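Local coordinates for conjugal transfer protein TRWB (Escherichia coli, PDB 1E9R), which acts as the coupling protein of bacterial conjugation, probably as a ring-shaped hexameric P-loop NTPase that drives DNA transfer, at residues 156-161 and 187-193; 42-46 and 418-422; 254-258 and 289-293. All blocks are in the same frame, centred on the assembly; numbering follows the deposited sequence.

Contact 1 of 3, residues 156-161 and 187-193; sequences ETAKKL and FLEGTLA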
loop_
_atom_site.group_PDB
_atom_site.type_symbol
_atom_site.label_atom_id
_atom_site.label_comp_id
_atom_site.label_asym_id
_atom_site.label_seq_id
_atom_site.Cartn_x
_atom_site.Cartn_y
_atom_site.Cartn_z
ATOM N N GLU B 156 15.191 19.076 -28.207
ATOM C CA GLU B 156 16.499 19.458 -28.730
ATOM C C GLU B 156 16.669 19.032 -30.193
ATOM O O GLU B 156 17.186 19.800 -31.003
ATOM C CB GLU B 156 17.618 18.871 -27.870
ATOM C CG GLU B 156 17.748 19.545 -26.509
ATOM C CD GLU B 156 17.811 21.071 -26.605
ATOM O OE1 GLU B 156 18.711 21.603 -27.291
ATOM O OE2 GLU B 156 16.959 21.746 -25.989
ATOM N N THR B 157 16.228 17.825 -30.537
ATOM C CA THR B 157 16.338 17.350 -31.914
ATOM C C THR B 157 15.491 18.225 -32.827
ATOM O O THR B 157 15.971 18.723 -33.839
ATOM C CB THR B 157 15.863 15.887 -32.052
ATOM O OG1 THR B 157 16.673 15.049 -31.228
ATOM C CG2 THR B 157 15.977 15.414 -33.497
ATOM N N ALA B 158 14.229 18.411 -32.457
ATOM C CA ALA B 158 13.306 19.222 -33.239
ATOM C C ALA B 158 13.790 20.660 -33.347
ATOM O O ALA B 158 13.684 21.267 -34.408
ATOM C CB ALA B 158 11.920 19.184 -32.615
ATOM N N LYS B 159 14.321 21.202 -32.255
ATOM C CA LYS B 159 14.817 22.577 -32.253
ATOM C C LYS B 159 15.935 22.772 -33.282
ATOM O O LYS B 159 15.989 23.800 -33.955
ATOM C CB LYS B 159 15.334 22.953 -30.864
ATOM C CG LYS B 159 15.580 24.434 -30.673
ATOM C CD LYS B 159 16.302 24.714 -29.350
ATOM C CE LYS B 159 15.528 24.195 -28.123
ATOM N NZ LYS B 159 16.221 24.510 -26.824
ATOM N N LYS B 160 16.821 21.783 -33.401
ATOM C CA LYS B 160 17.933 21.846 -34.354
ATOM C C LYS B 160 17.462 21.690 -35.804
ATOM O O LYS B 160 17.938 22.397 -36.694
ATOM C CB LYS B 160 18.978 20.774 -34.037
ATOM C CG LYS B 160 20.210 20.845 -34.929
ATOM C CD LYS B 160 21.329 19.915 -34.451
ATOM C CE LYS B 160 22.533 19.964 -35.392
ATOM N NZ LYS B 160 23.671 19.126 -34.911
ATOM N N LEU B 161 16.541 20.759 -36.037
ATOM C CA LEU B 161 15.984 20.549 -37.366
ATOM C C LEU B 161 15.320 21.844 -37.846
ATOM O O LEU B 161 15.463 22.242 -39.001
ATOM C CB LEU B 161 14.956 19.416 -37.338
ATOM C CG LEU B 161 15.522 18.004 -37.206
ATOM C CD1 LEU B 161 14.387 17.022 -37.030
ATOM C CD2 LEU B 161 16.339 17.658 -38.442
ATOM N N PHE B 187 24.650 14.145 -33.949
ATOM C CA PHE B 187 23.653 15.125 -34.344
ATOM C C PHE B 187 23.366 16.043 -33.162
ATOM O O PHE B 187 23.228 17.254 -33.316
ATOM C CB PHE B 187 22.359 14.449 -34.774
ATOM C CG PHE B 187 21.328 15.415 -35.256
ATOM C CD1 PHE B 187 21.421 15.971 -36.524
ATOM C CD2 PHE B 187 20.298 15.824 -34.420
ATOM C CE1 PHE B 187 20.505 16.925 -36.957
ATOM C CE2 PHE B 187 19.375 16.777 -34.839
ATOM C CZ PHE B 187 19.480 17.330 -36.112
ATOM N N LEU B 188 23.285 15.455 -31.974
ATOM C CA LEU B 188 23.014 16.222 -30.762
ATOM C C LEU B 188 24.135 17.162 -30.344
ATOM O O LEU B 188 23.899 18.103 -29.580
ATOM C CB LEU B 188 22.680 15.285 -29.605
ATOM C CG LEU B 188 21.286 14.674 -29.721
ATOM C CD1 LEU B 188 21.079 13.664 -28.607
ATOM C CD2 LEU B 188 20.239 15.788 -29.666
ATOM N N GLU B 189 25.352 16.913 -30.826
ATOM C CA GLU B 189 26.469 17.793 -30.487
ATOM C C GLU B 189 26.055 19.213 -30.853
ATOM O O GLU B 189 25.498 19.451 -31.923
ATOM C CB GLU B 189 27.722 17.415 -31.271
ATOM C CG GLU B 189 28.513 16.262 -30.696
ATOM C CD GLU B 189 29.568 15.760 -31.673
ATOM O OE1 GLU B 189 30.209 16.601 -32.344
ATOM O OE2 GLU B 189 29.757 14.527 -31.771
ATOM N N GLY B 190 26.311 20.158 -29.962
ATOM C CA GLY B 190 25.929 21.523 -30.249
ATOM C C GLY B 190 24.585 21.891 -29.648
ATOM O O GLY B 190 24.214 23.067 -29.617
ATOM N N THR B 191 23.839 20.892 -29.178
ATOM C CA THR B 191 22.541 21.146 -28.552
ATOM C C THR B 191 22.653 20.966 -27.042
ATOM O O THR B 191 23.681 20.490 -26.534
ATOM C CB THR B 191 21.461 20.176 -29.046
ATOM O OG1 THR B 191 21.784 18.846 -28.619
ATOM C CG2 THR B 191 21.366 20.215 -30.555
ATOM N N LEU B 192 21.593 21.340 -26.332
ATOM C CA LEU B 192 21.569 21.208 -24.884
ATOM C C LEU B 192 21.604 19.748 -24.441
ATOM O O LEU B 192 21.902 19.458 -23.283
ATOM C CB LEU B 192 20.329 21.894 -24.321
ATOM C CG LEU B 192 20.309 23.417 -24.454
ATOM C CD1 LEU B 192 19.001 23.956 -23.894
ATOM C CD2 LEU B 192 21.504 24.014 -23.710
ATOM N N ALA B 193 21.319 18.838 -25.368
ATOM C CA ALA B 193 21.311 17.409 -25.067
ATOM C C ALA B 193 22.632 16.711 -25.393
ATOM O O ALA B 193 22.751 15.488 -25.242
ATOM C CB ALA B 193 20.177 16.726 -25.825
#

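Contact 2 of 3, residues 42-46 and 418-422; sequences VAGVP and VPLEI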
loop_
_atom_site.group_PDB
_atom_site.type_symbol
_atom_site.label_atom_id
_atom_site.label_comp_id
_atom_site.label_asym_id
_atom_site.label_seq_id
_atom_site.Cartn_x
_atom_site.Cartn_y
_atom_site.Cartn_z
ATOM N N VAL B 42 -28.789 21.064 -20.789
ATOM C CA VAL B 42 -28.275 19.810 -20.271
ATOM C C VAL B 42 -29.504 18.962 -20.007
ATOM O O VAL B 42 -30.267 19.242 -19.086
ATOM C CB VAL B 42 -27.515 20.018 -18.940
ATOM C CG1 VAL B 42 -26.995 18.676 -18.426
ATOM C CG2 VAL B 42 -26.372 21.014 -19.136
ATOM N N ALA B 43 -29.710 17.941 -20.828
ATOM C CA ALA B 43 -30.871 17.063 -20.666
ATOM C C ALA B 43 -32.177 17.864 -20.644
ATOM O O ALA B 43 -33.116 17.522 -19.925
ATOM C CB ALA B 43 -30.740 16.252 -19.380
ATOM N N GLY B 44 -32.230 18.935 -21.429
ATOM C CA GLY B 44 -33.426 19.749 -21.482
ATOM C C GLY B 44 -33.448 20.856 -20.449
ATOM O O GLY B 44 -34.352 21.696 -20.449
ATOM N N VAL B 45 -32.458 20.866 -19.561
ATOM C CA VAL B 45 -32.403 21.899 -18.533
ATOM C C VAL B 45 -31.412 22.975 -18.930
ATOM O O VAL B 45 -30.261 22.677 -19.236
ATOM C CB VAL B 45 -31.975 21.334 -17.166
ATOM C CG1 VAL B 45 -32.110 22.415 -16.110
ATOM C CG2 VAL B 45 -32.810 20.115 -16.804
ATOM N N PRO B 46 -31.852 24.246 -18.942
ATOM C CA PRO B 46 -30.945 25.336 -19.312
ATOM C C PRO B 46 -29.807 25.459 -18.308
ATOM O O PRO B 46 -30.012 25.458 -17.092
ATOM C CB PRO B 46 -31.859 26.563 -19.340
ATOM C CG PRO B 46 -32.905 26.229 -18.353
ATOM C CD PRO B 46 -33.194 24.768 -18.636
ATOM N N VAL B 418 -34.009 13.998 -14.567
ATOM C CA VAL B 418 -34.599 14.379 -15.840
ATOM C C VAL B 418 -34.306 13.338 -16.913
ATOM O O VAL B 418 -33.292 12.648 -16.858
ATOM C CB VAL B 418 -34.031 15.748 -16.294
ATOM C CG1 VAL B 418 -34.479 16.073 -17.702
ATOM C CG2 VAL B 418 -34.491 16.831 -15.350
ATOM N N PRO B 419 -35.210 13.188 -17.890
ATOM C CA PRO B 419 -34.955 12.209 -18.942
ATOM C C PRO B 419 -34.232 12.855 -20.126
ATOM O O PRO B 419 -34.375 14.057 -20.391
ATOM C CB PRO B 419 -36.351 11.741 -19.307
ATOM C CG PRO B 419 -37.116 13.006 -19.204
ATOM C CD PRO B 419 -36.628 13.586 -17.892
ATOM N N LEU B 420 -33.433 12.046 -20.810
ATOM C CA LEU B 420 -32.695 12.470 -21.986
ATOM C C LEU B 420 -33.556 12.141 -23.193
ATOM O O LEU B 420 -34.186 11.081 -23.254
ATOM C CB LEU B 420 -31.381 11.706 -22.103
ATOM C CG LEU B 420 -30.169 12.339 -21.436
ATOM C CD1 LEU B 420 -28.938 11.469 -21.668
ATOM C CD2 LEU B 420 -29.959 13.734 -22.022
ATOM N N GLU B 421 -33.574 13.050 -24.154
ATOM C CA GLU B 421 -34.361 12.864 -25.363
ATOM C C GLU B 421 -33.434 12.558 -26.525
ATOM O O GLU B 421 -32.523 13.340 -26.806
ATOM C CB GLU B 421 -35.143 14.144 -25.639
ATOM C CG GLU B 421 -34.333 15.396 -25.283
ATOM C CD GLU B 421 -35.194 16.636 -25.089
ATOM O OE1 GLU B 421 -36.406 16.577 -25.411
ATOM O OE2 GLU B 421 -34.651 17.667 -24.616
ATOM N N ILE B 422 -33.647 11.428 -27.196
ATOM C CA ILE B 422 -32.796 11.089 -28.331
ATOM C C ILE B 422 -33.228 11.897 -29.553
ATOM O O ILE B 422 -33.920 11.382 -30.433
ATOM C CB ILE B 422 -32.865 9.583 -28.689
ATOM C CG1 ILE B 422 -32.525 8.734 -27.466
ATOM C CG2 ILE B 422 -31.880 9.273 -29.816
ATOM C CD1 ILE B 422 -32.418 7.255 -27.763
#

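Contact 3 of 3, residues 254-258 and 289-293; sequences ALRPL and ASLEK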
loop_
_atom_site.group_PDB
_atom_site.type_symbol
_atom_site.label_atom_id
_atom_site.label_comp_id
_atom_site.label_asym_id
_atom_site.label_seq_id
_atom_site.Cartn_x
_atom_site.Cartn_y
_atom_site.Cartn_z
ATOM N N ALA B 254 -4.078 3.101 -31.559
ATOM C CA ALA B 254 -2.959 3.621 -32.327
ATOM C C ALA B 254 -2.929 5.148 -32.350
ATOM O O ALA B 254 -1.855 5.759 -32.369
ATOM C CB ALA B 254 -3.023 3.079 -33.752
ATOM N N LEU B 255 -4.110 5.760 -32.342
ATOM C CA LEU B 255 -4.218 7.209 -32.401
ATOM C C LEU B 255 -4.242 7.905 -31.051
ATOM O O LEU B 255 -4.163 9.124 -30.985
ATOM C CB LEU B 255 -5.462 7.602 -33.204
ATOM C CG LEU B 255 -5.346 7.405 -34.718
ATOM C CD1 LEU B 255 -6.693 7.595 -35.389
ATOM C CD2 LEU B 255 -4.325 8.394 -35.268
ATOM N N ARG B 256 -4.346 7.135 -29.977
ATOM C CA ARG B 256 -4.394 7.691 -28.624
ATOM C C ARG B 256 -3.366 8.810 -28.363
ATOM O O ARG B 256 -3.722 9.902 -27.912
ATOM C CB ARG B 256 -4.228 6.562 -27.605
ATOM C CG ARG B 256 -4.601 6.926 -26.198
ATOM C CD ARG B 256 -4.537 5.700 -25.320
ATOM N NE ARG B 256 -5.039 5.961 -23.971
ATOM C CZ ARG B 256 -4.298 5.927 -22.861
ATOM N NH1 ARG B 256 -2.999 5.641 -22.934
ATOM N NH2 ARG B 256 -4.857 6.178 -21.675
ATOM N N PRO B 257 -2.074 8.561 -28.636
ATOM C CA PRO B 257 -1.123 9.650 -28.380
ATOM C C PRO B 257 -1.277 10.917 -29.242
ATOM O O PRO B 257 -1.052 12.028 -28.759
ATOM C CB PRO B 257 0.245 8.970 -28.550
ATOM C CG PRO B 257 -0.037 7.800 -29.397
ATOM C CD PRO B 257 -1.362 7.302 -28.898
ATOM N N LEU B 258 -1.664 10.752 -30.509
ATOM C CA LEU B 258 -1.853 11.893 -31.415
ATOM C C LEU B 258 -3.039 12.736 -30.971
ATOM O O LEU B 258 -2.926 13.954 -30.851
ATOM C CB LEU B 258 -2.106 11.431 -32.856
ATOM C CG LEU B 258 -1.509 12.335 -33.953
ATOM C CD1 LEU B 258 -2.261 12.128 -35.257
ATOM C CD2 LEU B 258 -1.569 13.793 -33.539
ATOM N N ALA B 289 -11.017 9.384 -19.754
ATOM C CA ALA B 289 -10.051 8.331 -19.439
ATOM C C ALA B 289 -9.496 7.535 -20.638
ATOM O O ALA B 289 -8.695 6.624 -20.451
ATOM C CB ALA B 289 -10.654 7.373 -18.411
ATOM N N SER B 290 -9.915 7.878 -21.854
ATOM C CA SER B 290 -9.432 7.205 -23.063
ATOM C C SER B 290 -8.216 7.910 -23.617
ATOM O O SER B 290 -7.476 7.345 -24.425
ATOM C CB SER B 290 -10.502 7.166 -24.148
ATOM O OG SER B 290 -11.426 6.135 -23.875
ATOM N N LEU B 291 -8.031 9.156 -23.199
ATOM C CA LEU B 291 -6.890 9.937 -23.631
ATOM C C LEU B 291 -5.742 9.604 -22.686
ATOM O O LEU B 291 -5.947 8.911 -21.694
ATOM C CB LEU B 291 -7.211 11.432 -23.550
ATOM C CG LEU B 291 -8.340 11.986 -24.431
ATOM C CD1 LEU B 291 -8.488 13.466 -24.182
ATOM C CD2 LEU B 291 -8.037 11.743 -25.891
ATOM N N GLU B 292 -4.536 10.066 -22.994
ATOM C CA GLU B 292 -3.409 9.807 -22.104
ATOM C C GLU B 292 -3.492 10.783 -20.929
ATOM O O GLU B 292 -4.412 11.615 -20.858
ATOM C CB GLU B 292 -2.066 9.992 -22.833
ATOM C CG GLU B 292 -1.827 9.017 -23.979
ATOM C CD GLU B 292 -0.411 8.435 -23.996
ATOM O OE1 GLU B 292 0.322 8.588 -22.994
ATOM O OE2 GLU B 292 -0.036 7.808 -25.014
ATOM N N LYS B 293 -2.546 10.680 -20.000
ATOM C CA LYS B 293 -2.524 11.583 -18.863
ATOM C C LYS B 293 -2.053 12.940 -19.389
ATOM O O LYS B 293 -0.852 13.177 -19.532
ATOM C CB LYS B 293 -1.565 11.047 -17.808
ATOM C CG LYS B 293 -1.435 11.915 -16.583
ATOM C CD LYS B 293 -0.616 11.224 -15.521
ATOM C CE LYS B 293 -0.480 12.092 -14.284
ATOM N NZ LYS B 293 0.130 11.311 -13.170
#

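Contact 1 of 3, residues 156-161 and 187-193
K160 lays its aliphatic chain over one face of the F187 ring, the two side chains running in opposite directions, with K160 CD 3.9 Å from the F187 ring centroid in a CH-pi contact. Having CG anti to the backbone N (chi1 -176°) and an extended chain beyond, the lysine places NZ over the same face as a cation-pi partner and beside F187 O; that hydrogen bond is modelled very short, so its exact length is doubtful. T157 CG2 and L161 CD2 approach the ring obliquely, and W175 stacks with it. One helical turn before K160, a bend at chi2 (-50°) brings E156 OE1 to L192 N at 3.0 Å, the N-H arriving from well above the carboxylate plane. E156 OE2 pairs with K159 NZ at 3.0 Å on its syn side, while E156 CG packs 3.8 Å from A193 CB. With an alanine here in place of E156, L192 N would probably lose its acceptor and K159 NZ its counter-charge. The contact joins helix 141-163 to the C-terminal end of helix 181-188 and the type II beta turn that follows, L188 to T191 with G190 third, which leads into an ST turn at T191, within a helical part of the subunit.

Contact 2 of 3, residues 42-46 and 418-422
A43 and G44, the two turn residues of a small beta-hairpin, sit against the chain as it leaves strand 415-419, near one margin of the large mixed sheet of the P-loop NTPase fold. V42 begins the turn, which is of type I': its N and O are both hydrogen-bonded to V45, giving a closed two-residue loop. A43 follows with a positive phi of 54° and makes the main contact. Its CB meets L420 CD2 at 3.7 Å and also touches V418 CG1 at 4.1 Å, so the methyl fits between two branched side chains. The A43 carbonyl comes close to V418 as well, with A43 O only 3.0 Å from V418 CG1, a tight approach of a polar atom to a methyl. L420 continues beyond A43 onto L69 and E72 of helix 66-79, the helix after the probable Walker A loop.

G44 takes a second positive phi (89°), at which a CB would press on the preceding carbonyl oxygen. Its N is hydrogen-bonded to E72 OE2, while the extended E421 side chain brings OE2 to 4.0 Å from G44 CA. No hydrogen bond joins the two segments themselves; V418 and L420 share backbone hydrogen bonds with A405 and L403 instead. V45 returns the hairpin toward helix 26-33, packing on L29, K30 and T33. Its CG1 lies anti to the backbone N (chi1 -173°), which leaves the other branch to cross V418 obliquely, V45 CG2 lying 4.0 Å from V418 CG2.

Contact 3 of 3, residues 254-258 and 289-293
R256 stretches from helix 252-269 along the backbone of S290, L291 and E292, in the loop between strand 281-285 and helix 297-303 of the P-loop NTPase core. The loop follows a strand whose sequence resembles a Walker B motif, and A289 N is hydrogen-bonded to E287 OE2 just after it.

One hydrogen bond crosses the contact, R256 NE to S290 O at 2.8 Å. It is bent, with an N-H...O angle of 146°, and the donor stands well above the carbonyl plane. CG of R256 is anti to its N (chi1 -165°) and the chain is extended as far as NE, which carries the guanidinium past the helix surface to the loop. R256 NH2 lies 2.9 Å from L291 O, but the angle is too poor for a hydrogen bond. The side chain of S260, one turn on in the same helix, adds a second tie: its OG is hydrogen-bonded to R256 O within the helix and to E292 N of the loop.

Electrostatics add a looser link. The guanidinium and the E292 carboxylate are nearly parallel, their planes 19° apart, yet R256 NH1 and E292 OE2 remain 4.2 Å apart and no N-H points at the oxygen. E292 OE2 forms its salt bridge with K217, and the pull between it and R256 is probably a weaker, undirected one.

Packing accounts for the rest. E292 CG lies over one guanidinium face, 3.7 Å from R256 NH1, and the L291 side chain packs on I259, S260 and V263, farther along helix 252-269. P257, whose ring nitrogen has no hydrogen to give, sits where the helix is kinked, and its CB touches E292 OE2 at 3.7 Å.

Contacts 1 and 2 lie on opposite sides of the chain's centre, their own centres 53 Å apart, and contact 3 falls between, with its centre 27 Å from that of contact 1 and 29 Å from that of contact 2. None touches another; the nearest atoms of contacts 1 and 3 are still about 15 Å apart. In sequence, 42-46 and 418-422 bracket both other contacts, which follow one another. Contact 2 is linked to the probable nucleotide site through L420, which touches residues of the putative Walker A loop, where backbone amides contact a sulphate, probably at the place of a nucleotide phosphate. Contact 1 meets a neighbouring subunit, where L192 packs on I178 of that chain.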